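PDB 6DYS: ebony from Drosophila melanogaster, which joins beta-alanine to biogenic amines such as dopamine, the C-terminal domain described here probably being the acyltransferase-like part that receives the amine. Local coordinates for residues Q118-F123 against K154-I159; M125-K130 against A138-M143; F160-S165 against Q204-H209. One frame throughout, in Å; residues are numbered along the deposited sequence.

Contacts 1 and 3 are buried and lie on either side of strand 158-163, which pairs in parallel with 119-127 at the first and antiparallel with 205-212 at the second. Contact 2 is partly buried and reuses strand 119-127 beyond contact 1, where helix 133-153 packs on it. The chemistry shifts accordingly: a short backbone pairing closed off by a phenylalanine ring in contact 1, methionine and methyl groups in contact 2, and a full backbone ladder with a polar amide-imidazole pair in contact 3. Contacts 1 and 3 meet directly, Ser122 O and Thr161 OG1 lying 2.6 Å apart, and all three reach the bound beta-alanyl-dopamine, contact 3 through its amino group.

Contact 1 (Q118-F123 against K154-I159); sequences QILHSF and KQFAGI. With HJ1 (N-[2-(3,4-dihydroxyphenyl)ethyl]-beta-alaninamide), chain C.
Leu120 and Phe156 meet at about a right angle where strand 119-123 begins to run alongside 158-159. Leu120 is easiest followed outward. Its CB sits 3.6 Å from Gly158 O and also lies over the Phe156 ring, near the CD2 rim. CG stands anti to the backbone N (chi1 -175°), beside the carbonyl carbon, and chi2 (63°) then turns CD1 over the ring. CD1 ends over the centre of the Phe156 ring, 4.1 Å from the centroid, a CH-pi contact almost straight down the ring normal. CD2 goes instead to Ile159, looser, at 4.3 Å from CG1, on the side where Val147 and Ala151 of helix 133-153 also close in. Leu120 N comes at the same ring obliquely, from the side of its own side chain, 3.4 Å from Phe156 CD2, while Gln118 O and Ile119 N lie at the ring edge, in its plane.

That Gln118 carbonyl is gripped twice. Ala157 N reaches Gln118 O at 2.8 Å, tilted from the carbonyl plane, while Gly158 N lies 3.2 Å from the same oxygen and nearly in line with the C=O. Two donors from consecutive residues fix the turn leading into the second strand, and Leu120 N then continues the pairing to Gly158 O at 2.9 Å. At the outer end a water donates to both Gln118 OE1 and Gln155 O, Gln155 being the residue whose positive phi ends helix 133-153 in a Schellman motif.

This is the closed end of a beta-alpha-beta unit, consistent with the GNAT acyltransferase fold, in which the two central parallel strands start together and splay apart toward the substrate site.

Contact 2 (M125-K130 against A138-M143); sequences MGTAEK and ACMHFM. With HJ1 (N-[2-(3,4-dihydroxyphenyl)ethyl]-beta-alaninamide), chain C.
Met143 N donates to Cys139 O at 2.8 Å, a helical bond between two residues one turn apart that both face strand 125-127. The strand answers with Thr127 and Met125. Thr127 CG2 stands anti to its carbonyl carbon and enters among three sulfur-bearing side chains, 3.7 Å from Cys139 SG and 4.0 Å from Met140 SD. Its hydroxyl OG1 goes another way, to a hydrogen bond with Asn136 at the start of the same helix. The methyl CE of Met143 is wedged between the two strand residues, 3.6 Å from both Thr127 CG2 and Met125 CG. Met125 and Met143 lie alongside each other, pointing opposite ways, and Met140 CE touches Met125 SD from across, at 4.1 Å. The interface is an apolar layer of methyl groups and sulfurs. On the ligand side, Met125 N makes a weak hydrogen bond to the amide oxygen O05 of beta-alanyl-dopamine. Strand and helix axes come within 9.2 Å, at 145°, the nearly antiparallel packing of a crossover helix on its own strand in a beta-alpha-beta unit, as in GNAT-like domains.

Contact 3 (F160-S165 against Q204-H209); sequences FTTNTS and QRAIVH. With HJ1 (N-[2-(3,4-dihydroxyphenyl)ethyl]-beta-alaninamide), chain C.
CG of Asn163 lies anti to its carbonyl carbon (chi1 -71°), and CG of His209 does the same (chi1 -85°). Both side chains swing over one face of an antiparallel strand pair in the GNAT-like sheet, which brings amide and imidazole together across the diagonal between the Asn163-Ile207 and Thr161-His209 pairs. Asn163 ND2 donates to His209 ND1 at 2.9 Å; the acceptor lies close to the amide plane, but the donor is tilted from the ring plane, the two groups being turned 47° apart. With NH2 held there, OD1 faces the ligand and accepts from its amino nitrogen N01 at 2.8 Å. Thr161 OG1, whose other partner is Ser122 O, receives the same N01. A leucine in place of Asn163 would probably leave His209 ND1 without its donor and cost the ligand amine one of its acceptors.

The backbone ladder beneath is regular: Thr161 and Asn163 each exchange two hydrogen bonds, with His209 and Ile207 respectively. Between those pairs, Thr162 faces Val208 on the other side, where Phe160 CE1 presses to 3.3 Å from Val208 CG1 and helix 93-111 covers the surface. Thr162 OG1 there bonds to Glu104. Just past the end of strand 158-163 a water bridges the two segments, donating to Thr164 O at 2.8 Å and to Arg205 O at 2.7 Å while accepting from Gln204 NE2.

Contact 1 (Q118-F123 against K154-I159)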
loop_
_atom_site.group_PDB
_atom_site.type_symbol
_atom_site.label_atom_id
_atom_site.label_comp_id
_atom_site.label_asym_id
_atom_site.label_seq_id
_atom_site.Cartn_x
_atom_site.Cartn_y
_atom_site.Cartn_z
ATOM N N GLN A 118 6.685 -4.728 15.705
ATOM C CA GLN A 118 5.632 -3.942 16.337
ATOM C C GLN A 118 4.656 -3.372 15.322
ATOM O O GLN A 118 3.441 -3.449 15.512
ATOM C CB GLN A 118 6.236 -2.784 17.154
ATOM C CG GLN A 118 7.193 -3.193 18.267
ATOM C CD GLN A 118 6.477 -3.634 19.524
ATOM O OE1 GLN A 118 5.247 -3.697 19.566
ATOM N NE2 GLN A 118 7.246 -3.937 20.563
ATOM N N ILE A 119 5.170 -2.800 14.243
ATOM C CA ILE A 119 4.386 -2.027 13.296
ATOM C C ILE A 119 4.349 -2.794 11.982
ATOM O O ILE A 119 5.342 -2.826 11.244
ATOM C CB ILE A 119 4.971 -0.623 13.100
ATOM C CG1 ILE A 119 5.246 0.060 14.445
ATOM C CG2 ILE A 119 4.040 0.226 12.318
ATOM C CD1 ILE A 119 5.952 1.383 14.274
ATOM N N LEU A 120 3.210 -3.414 11.681
ATOM C CA LEU A 120 3.015 -4.047 10.380
ATOM C C LEU A 120 2.641 -2.969 9.373
ATOM O O LEU A 120 1.546 -2.398 9.437
ATOM C CB LEU A 120 1.941 -5.127 10.448
ATOM C CG LEU A 120 1.797 -5.905 9.136
ATOM C CD1 LEU A 120 3.084 -6.663 8.814
ATOM C CD2 LEU A 120 0.589 -6.837 9.161
ATOM N N HIS A 121 3.557 -2.669 8.462
ATOM C CA HIS A 121 3.357 -1.617 7.473
ATOM C C HIS A 121 2.661 -2.220 6.263
ATOM O O HIS A 121 3.274 -2.969 5.498
ATOM C CB HIS A 121 4.688 -0.985 7.069
ATOM C CG HIS A 121 4.541 0.237 6.214
ATOM N ND1 HIS A 121 5.528 0.669 5.353
ATOM C CD2 HIS A 121 3.528 1.130 6.105
ATOM C CE1 HIS A 121 5.126 1.770 4.743
ATOM N NE2 HIS A 121 3.915 2.072 5.180
ATOM N N SER A 122 1.381 -1.905 6.093
ATOM C CA SER A 122 0.653 -2.272 4.881
ATOM C C SER A 122 0.942 -1.184 3.855
ATOM O O SER A 122 0.283 -0.141 3.839
ATOM C CB SER A 122 -0.838 -2.419 5.165
ATOM O OG SER A 122 -1.578 -2.596 3.966
ATOM N N PHE A 123 1.942 -1.409 3.003
ATOM C CA PHE A 123 2.430 -0.330 2.153
ATOM C C PHE A 123 1.905 -0.385 0.725
ATOM O O PHE A 123 1.897 0.647 0.048
ATOM C CB PHE A 123 3.967 -0.301 2.151
ATOM C CG PHE A 123 4.614 -1.418 1.373
ATOM C CD1 PHE A 123 5.044 -1.212 0.073
ATOM C CD2 PHE A 123 4.835 -2.656 1.958
ATOM C CE1 PHE A 123 5.654 -2.223 -0.644
ATOM C CE2 PHE A 123 5.451 -3.675 1.249
ATOM C CZ PHE A 123 5.863 -3.455 -0.056
ATOM N N LYS A 154 1.547 -13.032 13.568
ATOM C CA LYS A 154 2.957 -12.676 13.612
ATOM C C LYS A 154 3.306 -11.779 14.795
ATOM O O LYS A 154 4.449 -11.316 14.891
ATOM C CB LYS A 154 3.361 -12.002 12.299
ATOM C CG LYS A 154 3.252 -12.903 11.081
ATOM C CD LYS A 154 4.468 -13.805 10.949
ATOM C CE LYS A 154 4.474 -14.525 9.603
ATOM N NZ LYS A 154 5.825 -15.053 9.256
ATOM N N GLN A 155 2.345 -11.515 15.685
ATOM C CA GLN A 155 2.585 -10.823 16.955
ATOM C C GLN A 155 3.022 -9.370 16.766
ATOM O O GLN A 155 3.803 -8.835 17.557
ATOM C CB GLN A 155 3.599 -11.587 17.814
ATOM C CG GLN A 155 3.135 -13.016 18.130
ATOM C CD GLN A 155 4.016 -13.726 19.144
ATOM O OE1 GLN A 155 4.977 -13.155 19.660
ATOM N NE2 GLN A 155 3.680 -14.975 19.444
ATOM N N PHE A 156 2.512 -8.712 15.733
ATOM C CA PHE A 156 2.684 -7.275 15.640
ATOM C C PHE A 156 1.690 -6.578 16.560
ATOM O O PHE A 156 0.662 -7.141 16.950
ATOM C CB PHE A 156 2.506 -6.798 14.200
ATOM C CG PHE A 156 3.680 -7.100 13.317
ATOM C CD1 PHE A 156 3.825 -8.354 12.740
ATOM C CD2 PHE A 156 4.641 -6.134 13.061
ATOM C CE1 PHE A 156 4.904 -8.635 11.930
ATOM C CE2 PHE A 156 5.727 -6.417 12.250
ATOM C CZ PHE A 156 5.857 -7.666 11.682
ATOM N N ALA A 157 2.019 -5.343 16.920
ATOM C CA ALA A 157 1.160 -4.568 17.797
ATOM C C ALA A 157 0.031 -3.878 17.051
ATOM O O ALA A 157 -1.018 -3.610 17.651
ATOM C CB ALA A 157 1.984 -3.519 18.552
ATOM N N GLY A 158 0.222 -3.579 15.771
ATOM C CA GLY A 158 -0.798 -2.873 15.019
ATOM C C GLY A 158 -0.413 -2.763 13.563
ATOM O O GLY A 158 0.713 -3.082 13.162
ATOM N N ILE A 159 -1.373 -2.283 12.777
ATOM C CA ILE A 159 -1.250 -2.168 11.330
ATOM C C ILE A 159 -1.174 -0.691 10.970
ATOM O O ILE A 159 -2.030 0.103 11.379
ATOM C CB ILE A 159 -2.423 -2.857 10.614
ATOM C CG1 ILE A 159 -2.460 -4.337 10.977
ATOM C CG2 ILE A 159 -2.309 -2.675 9.096
ATOM C CD1 ILE A 159 -3.755 -5.029 10.601
HETATM C C02 HJ1 C . -3.477 0.864 1.196
HETATM C C03 HJ1 C . -2.102 1.459 0.911
HETATM C C04 HJ1 C . -1.675 1.228 -0.580
HETATM C C07 HJ1 C . -0.717 3.585 -0.723
HETATM C C08 HJ1 C . 0.830 3.859 -0.743
HETATM C C09 HJ1 C . 1.333 4.216 -2.079
HETATM C C10 HJ1 C . 2.561 3.702 -2.525
HETATM C C11 HJ1 C . 3.051 4.043 -3.799
HETATM C C12 HJ1 C . 2.322 4.882 -4.618
HETATM C C14 HJ1 C . 1.088 5.395 -4.167
HETATM C C16 HJ1 C . 0.602 5.052 -2.893
HETATM N N01 HJ1 C . -3.624 0.485 2.610
HETATM N N06 HJ1 C . -0.998 2.289 -1.340
HETATM O O05 HJ1 C . -1.888 0.215 -1.099
HETATM O O13 HJ1 C . 2.833 5.224 -5.924
HETATM O O15 HJ1 C . 0.262 6.322 -5.046
HETATM O O HOH W 1 3.869 -6.611 19.346
#

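Contact 2 (M125-K130 against A138-M143)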
loop_
_atom_site.group_PDB
_atom_site.type_symbol
_atom_site.label_atom_id
_atom_site.label_comp_id
_atom_site.label_asym_id
_atom_site.label_seq_id
_atom_site.Cartn_x
_atom_site.Cartn_y
_atom_site.Cartn_z
ATOM N N MET A 125 -1.292 -2.382 -1.776
ATOM C CA MET A 125 -2.410 -3.288 -1.947
ATOM C C MET A 125 -2.930 -3.092 -3.361
ATOM O O MET A 125 -2.927 -1.971 -3.875
ATOM C CB MET A 125 -3.502 -3.018 -0.906
ATOM C CG MET A 125 -4.330 -4.225 -0.524
ATOM S SD MET A 125 -5.453 -3.872 0.847
ATOM C CE MET A 125 -4.574 -4.596 2.227
ATOM N N GLY A 126 -3.340 -4.183 -3.997
ATOM C CA GLY A 126 -3.826 -4.118 -5.363
ATOM C C GLY A 126 -4.802 -5.239 -5.651
ATOM O O GLY A 126 -4.793 -6.290 -5.001
ATOM N N THR A 127 -5.656 -4.998 -6.638
ATOM C CA THR A 127 -6.601 -5.996 -7.110
ATOM C C THR A 127 -6.516 -6.075 -8.626
ATOM O O THR A 127 -6.118 -5.115 -9.292
ATOM C CB THR A 127 -8.028 -5.661 -6.675
ATOM O OG1 THR A 127 -8.310 -4.302 -7.021
ATOM C CG2 THR A 127 -8.163 -5.818 -5.172
ATOM N N ALA A 128 -6.891 -7.234 -9.167
ATOM C CA ALA A 128 -6.793 -7.457 -10.604
ATOM C C ALA A 128 -7.711 -6.509 -11.368
ATOM O O ALA A 128 -8.781 -6.115 -10.891
ATOM C CB ALA A 128 -7.131 -8.908 -10.957
ATOM N N GLU A 129 -7.271 -6.157 -12.577
ATOM C CA GLU A 129 -7.965 -5.167 -13.394
ATOM C C GLU A 129 -9.391 -5.598 -13.729
ATOM O O GLU A 129 -10.311 -4.773 -13.742
ATOM C CB GLU A 129 -7.162 -4.926 -14.672
ATOM C CG GLU A 129 -7.192 -3.508 -15.191
ATOM C CD GLU A 129 -6.154 -3.279 -16.277
ATOM O OE1 GLU A 129 -6.152 -2.182 -16.877
ATOM O OE2 GLU A 129 -5.340 -4.196 -16.526
ATOM N N LYS A 130 -9.598 -6.884 -13.992
ATOM C CA LYS A 130 -10.880 -7.383 -14.474
ATOM C C LYS A 130 -11.944 -7.507 -13.387
ATOM O O LYS A 130 -13.065 -7.931 -13.692
ATOM C CB LYS A 130 -10.690 -8.748 -15.150
ATOM C CG LYS A 130 -10.433 -9.884 -14.161
ATOM C CD LYS A 130 -9.992 -11.165 -14.860
ATOM C CE LYS A 130 -11.044 -11.643 -15.859
ATOM N NZ LYS A 130 -10.450 -12.459 -16.951
ATOM N N ALA A 138 -15.161 -6.823 -2.363
ATOM C CA ALA A 138 -15.060 -8.058 -1.588
ATOM C C ALA A 138 -13.615 -8.521 -1.448
ATOM O O ALA A 138 -13.216 -9.038 -0.397
ATOM C CB ALA A 138 -15.895 -9.147 -2.255
ATOM N N CYS A 139 -12.819 -8.369 -2.505
ATOM C CA CYS A 139 -11.402 -8.680 -2.372
ATOM C C CYS A 139 -10.743 -7.735 -1.375
ATOM O O CYS A 139 -9.923 -8.159 -0.551
ATOM C CB CYS A 139 -10.715 -8.617 -3.737
ATOM S SG CYS A 139 -9.005 -9.186 -3.755
ATOM N N MET A 140 -11.124 -6.456 -1.415
ATOM C CA MET A 140 -10.593 -5.484 -0.467
ATOM C C MET A 140 -10.965 -5.852 0.965
ATOM O O MET A 140 -10.115 -5.816 1.864
ATOM C CB MET A 140 -11.102 -4.090 -0.828
ATOM C CG MET A 140 -10.501 -3.548 -2.124
ATOM S SD MET A 140 -8.702 -3.424 -2.007
ATOM C CE MET A 140 -8.537 -1.950 -0.996
ATOM N N HIS A 141 -12.239 -6.204 1.196
ATOM C CA HIS A 141 -12.662 -6.665 2.518
ATOM C C HIS A 141 -11.853 -7.874 2.957
ATOM O O HIS A 141 -11.389 -7.945 4.104
ATOM C CB HIS A 141 -14.152 -7.020 2.512
ATOM C CG HIS A 141 -15.066 -5.840 2.651
ATOM N ND1 HIS A 141 -14.946 -4.920 3.669
ATOM C CD2 HIS A 141 -16.142 -5.454 1.922
ATOM C CE1 HIS A 141 -15.891 -4.004 3.549
ATOM N NE2 HIS A 141 -16.631 -4.304 2.496
ATOM N N PHE A 142 -11.667 -8.828 2.042
ATOM C CA PHE A 142 -10.965 -10.067 2.361
ATOM C C PHE A 142 -9.500 -9.806 2.701
ATOM O O PHE A 142 -8.951 -10.415 3.626
ATOM C CB PHE A 142 -11.095 -11.035 1.179
ATOM C CG PHE A 142 -10.491 -12.386 1.423
ATOM C CD1 PHE A 142 -11.235 -13.397 2.014
ATOM C CD2 PHE A 142 -9.184 -12.654 1.043
ATOM C CE1 PHE A 142 -10.682 -14.652 2.231
ATOM C CE2 PHE A 142 -8.622 -13.908 1.265
ATOM C CZ PHE A 142 -9.371 -14.904 1.862
ATOM N N MET A 143 -8.841 -8.914 1.963
ATOM C CA MET A 143 -7.439 -8.632 2.267
ATOM C C MET A 143 -7.296 -7.904 3.597
ATOM O O MET A 143 -6.360 -8.171 4.359
ATOM C CB MET A 143 -6.810 -7.824 1.137
ATOM C CG MET A 143 -6.656 -8.648 -0.128
ATOM S SD MET A 143 -5.633 -7.850 -1.372
ATOM C CE MET A 143 -6.739 -6.559 -1.925
HETATM C C02 HJ1 C . -3.477 0.864 1.196
HETATM C C03 HJ1 C . -2.102 1.459 0.911
HETATM C C04 HJ1 C . -1.675 1.228 -0.580
HETATM C C07 HJ1 C . -0.717 3.585 -0.723
HETATM C C08 HJ1 C . 0.830 3.859 -0.743
HETATM C C09 HJ1 C . 1.333 4.216 -2.079
HETATM C C10 HJ1 C . 2.561 3.702 -2.525
HETATM C C11 HJ1 C . 3.051 4.043 -3.799
HETATM C C12 HJ1 C . 2.322 4.882 -4.618
HETATM C C14 HJ1 C . 1.088 5.395 -4.167
HETATM C C16 HJ1 C . 0.602 5.052 -2.893
HETATM N N01 HJ1 C . -3.624 0.485 2.610
HETATM N N06 HJ1 C . -0.998 2.289 -1.340
HETATM O O05 HJ1 C . -1.888 0.215 -1.099
HETATM O O13 HJ1 C . 2.833 5.224 -5.924
HETATM O O15 HJ1 C . 0.262 6.322 -5.046
#

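Contact 3 (F160-S165 against Q204-H209)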
loop_
_atom_site.group_PDB
_atom_site.type_symbol
_atom_site.label_atom_id
_atom_site.label_comp_id
_atom_site.label_asym_id
_atom_site.label_seq_id
_atom_site.Cartn_x
_atom_site.Cartn_y
_atom_site.Cartn_z
ATOM N N PHE A 160 -0.152 -0.331 10.197
ATOM C CA PHE A 160 0.175 1.047 9.854
ATOM C C PHE A 160 0.091 1.201 8.344
ATOM O O PHE A 160 0.667 0.395 7.605
ATOM C CB PHE A 160 1.582 1.377 10.353
ATOM C CG PHE A 160 1.957 2.825 10.277
ATOM C CD1 PHE A 160 1.159 3.797 10.847
ATOM C CD2 PHE A 160 3.147 3.205 9.670
ATOM C CE1 PHE A 160 1.532 5.126 10.800
ATOM C CE2 PHE A 160 3.523 4.535 9.613
ATOM C CZ PHE A 160 2.713 5.499 10.180
ATOM N N THR A 161 -0.626 2.221 7.883
ATOM C CA THR A 161 -0.750 2.417 6.446
ATOM C C THR A 161 -1.132 3.866 6.170
ATOM O O THR A 161 -1.716 4.542 7.022
ATOM C CB THR A 161 -1.785 1.451 5.837
ATOM O OG1 THR A 161 -1.681 1.457 4.408
ATOM C CG2 THR A 161 -3.202 1.836 6.234
ATOM N N THR A 162 -0.771 4.338 4.980
ATOM C CA THR A 162 -1.235 5.622 4.464
ATOM C C THR A 162 -2.168 5.353 3.293
ATOM O O THR A 162 -1.752 4.775 2.284
ATOM C CB THR A 162 -0.074 6.510 4.023
ATOM O OG1 THR A 162 0.838 6.648 5.109
ATOM C CG2 THR A 162 -0.572 7.891 3.638
ATOM N N ASN A 163 -3.421 5.757 3.432
ATOM C CA ASN A 163 -4.411 5.544 2.391
ATOM C C ASN A 163 -4.552 6.826 1.588
ATOM O O ASN A 163 -4.761 7.903 2.157
ATOM C CB ASN A 163 -5.749 5.107 2.989
ATOM C CG ASN A 163 -5.693 3.693 3.547
ATOM O OD1 ASN A 163 -5.237 2.771 2.877
ATOM N ND2 ASN A 163 -6.151 3.519 4.777
ATOM N N THR A 164 -4.416 6.702 0.268
ATOM C CA THR A 164 -4.349 7.848 -0.619
ATOM C C THR A 164 -5.498 7.915 -1.611
ATOM O O THR A 164 -5.534 8.844 -2.425
ATOM C CB THR A 164 -3.016 7.847 -1.381
ATOM O OG1 THR A 164 -2.873 6.611 -2.088
ATOM C CG2 THR A 164 -1.853 8.006 -0.414
ATOM N N SER A 165 -6.430 6.963 -1.576
ATOM C CA SER A 165 -7.629 7.048 -2.394
ATOM C C SER A 165 -8.865 7.106 -1.504
ATOM O O SER A 165 -8.836 6.626 -0.366
ATOM C CB SER A 165 -7.746 5.857 -3.357
ATOM O OG SER A 165 -8.215 4.692 -2.697
ATOM N N GLN A 204 -8.646 16.148 -1.881
ATOM C CA GLN A 204 -7.815 14.952 -1.970
ATOM C C GLN A 204 -6.873 14.914 -0.775
ATOM O O GLN A 204 -6.047 15.818 -0.595
ATOM C CB GLN A 204 -7.027 14.901 -3.276
ATOM C CG GLN A 204 -6.122 13.673 -3.339
ATOM C CD GLN A 204 -5.327 13.560 -4.623
ATOM O OE1 GLN A 204 -5.602 14.244 -5.607
ATOM N NE2 GLN A 204 -4.334 12.680 -4.619
ATOM N N ARG A 205 -7.010 13.872 0.037
ATOM C CA ARG A 205 -6.266 13.714 1.274
ATOM C C ARG A 205 -5.296 12.548 1.169
ATOM O O ARG A 205 -5.464 11.628 0.365
ATOM C CB ARG A 205 -7.211 13.476 2.463
ATOM C CG ARG A 205 -8.559 14.173 2.359
ATOM C CD ARG A 205 -8.390 15.678 2.309
ATOM N NE ARG A 205 -7.733 16.166 3.514
ATOM C CZ ARG A 205 -7.482 17.444 3.765
ATOM N NH1 ARG A 205 -7.830 18.376 2.889
ATOM N NH2 ARG A 205 -6.884 17.789 4.896
ATOM N N ALA A 206 -4.257 12.621 1.984
ATOM C CA ALA A 206 -3.448 11.473 2.353
ATOM C C ALA A 206 -3.691 11.238 3.834
ATOM O O ALA A 206 -3.512 12.155 4.648
ATOM C CB ALA A 206 -1.963 11.715 2.077
ATOM N N ILE A 207 -4.140 10.040 4.185
ATOM C CA ILE A 207 -4.541 9.760 5.556
ATOM C C ILE A 207 -3.685 8.633 6.095
ATOM O O ILE A 207 -3.678 7.524 5.545
ATOM C CB ILE A 207 -6.037 9.436 5.673
ATOM C CG1 ILE A 207 -6.855 10.584 5.065
ATOM C CG2 ILE A 207 -6.412 9.221 7.132
ATOM C CD1 ILE A 207 -8.347 10.468 5.284
ATOM N N VAL A 208 -2.954 8.927 7.166
ATOM C CA VAL A 208 -2.166 7.926 7.871
ATOM C C VAL A 208 -3.090 7.185 8.825
ATOM O O VAL A 208 -3.764 7.803 9.654
ATOM C CB VAL A 208 -0.997 8.578 8.617
ATOM C CG1 VAL A 208 -0.280 7.552 9.445
ATOM C CG2 VAL A 208 -0.052 9.235 7.618
ATOM N N HIS A 209 -3.138 5.860 8.700
ATOM C CA HIS A 209 -4.074 5.054 9.463
ATOM C C HIS A 209 -3.326 4.050 10.319
ATOM O O HIS A 209 -2.270 3.541 9.930
ATOM C CB HIS A 209 -5.064 4.323 8.549
ATOM C CG HIS A 209 -6.251 5.147 8.174
ATOM N ND1 HIS A 209 -6.564 5.451 6.867
ATOM C CD2 HIS A 209 -7.201 5.740 8.937
ATOM C CE1 HIS A 209 -7.664 6.182 6.838
ATOM N NE2 HIS A 209 -8.066 6.380 8.081
HETATM C C02 HJ1 C . -3.477 0.864 1.196
HETATM C C03 HJ1 C . -2.102 1.459 0.911
HETATM C C04 HJ1 C . -1.675 1.228 -0.580
HETATM C C07 HJ1 C . -0.717 3.585 -0.723
HETATM C C08 HJ1 C . 0.830 3.859 -0.743
HETATM C C09 HJ1 C . 1.333 4.216 -2.079
HETATM C C10 HJ1 C . 2.561 3.702 -2.525
HETATM C C11 HJ1 C . 3.051 4.043 -3.799
HETATM C C12 HJ1 C . 2.322 4.882 -4.618
HETATM C C14 HJ1 C . 1.088 5.395 -4.167
HETATM C C16 HJ1 C . 0.602 5.052 -2.893
HETATM N N01 HJ1 C . -3.624 0.485 2.610
HETATM N N06 HJ1 C . -0.998 2.289 -1.340
HETATM O O05 HJ1 C . -1.888 0.215 -1.099
HETATM O O13 HJ1 C . 2.833 5.224 -5.924
HETATM O O15 HJ1 C . 0.262 6.322 -5.046
HETATM O O HOH W 2 -4.146 11.191 -1.923
#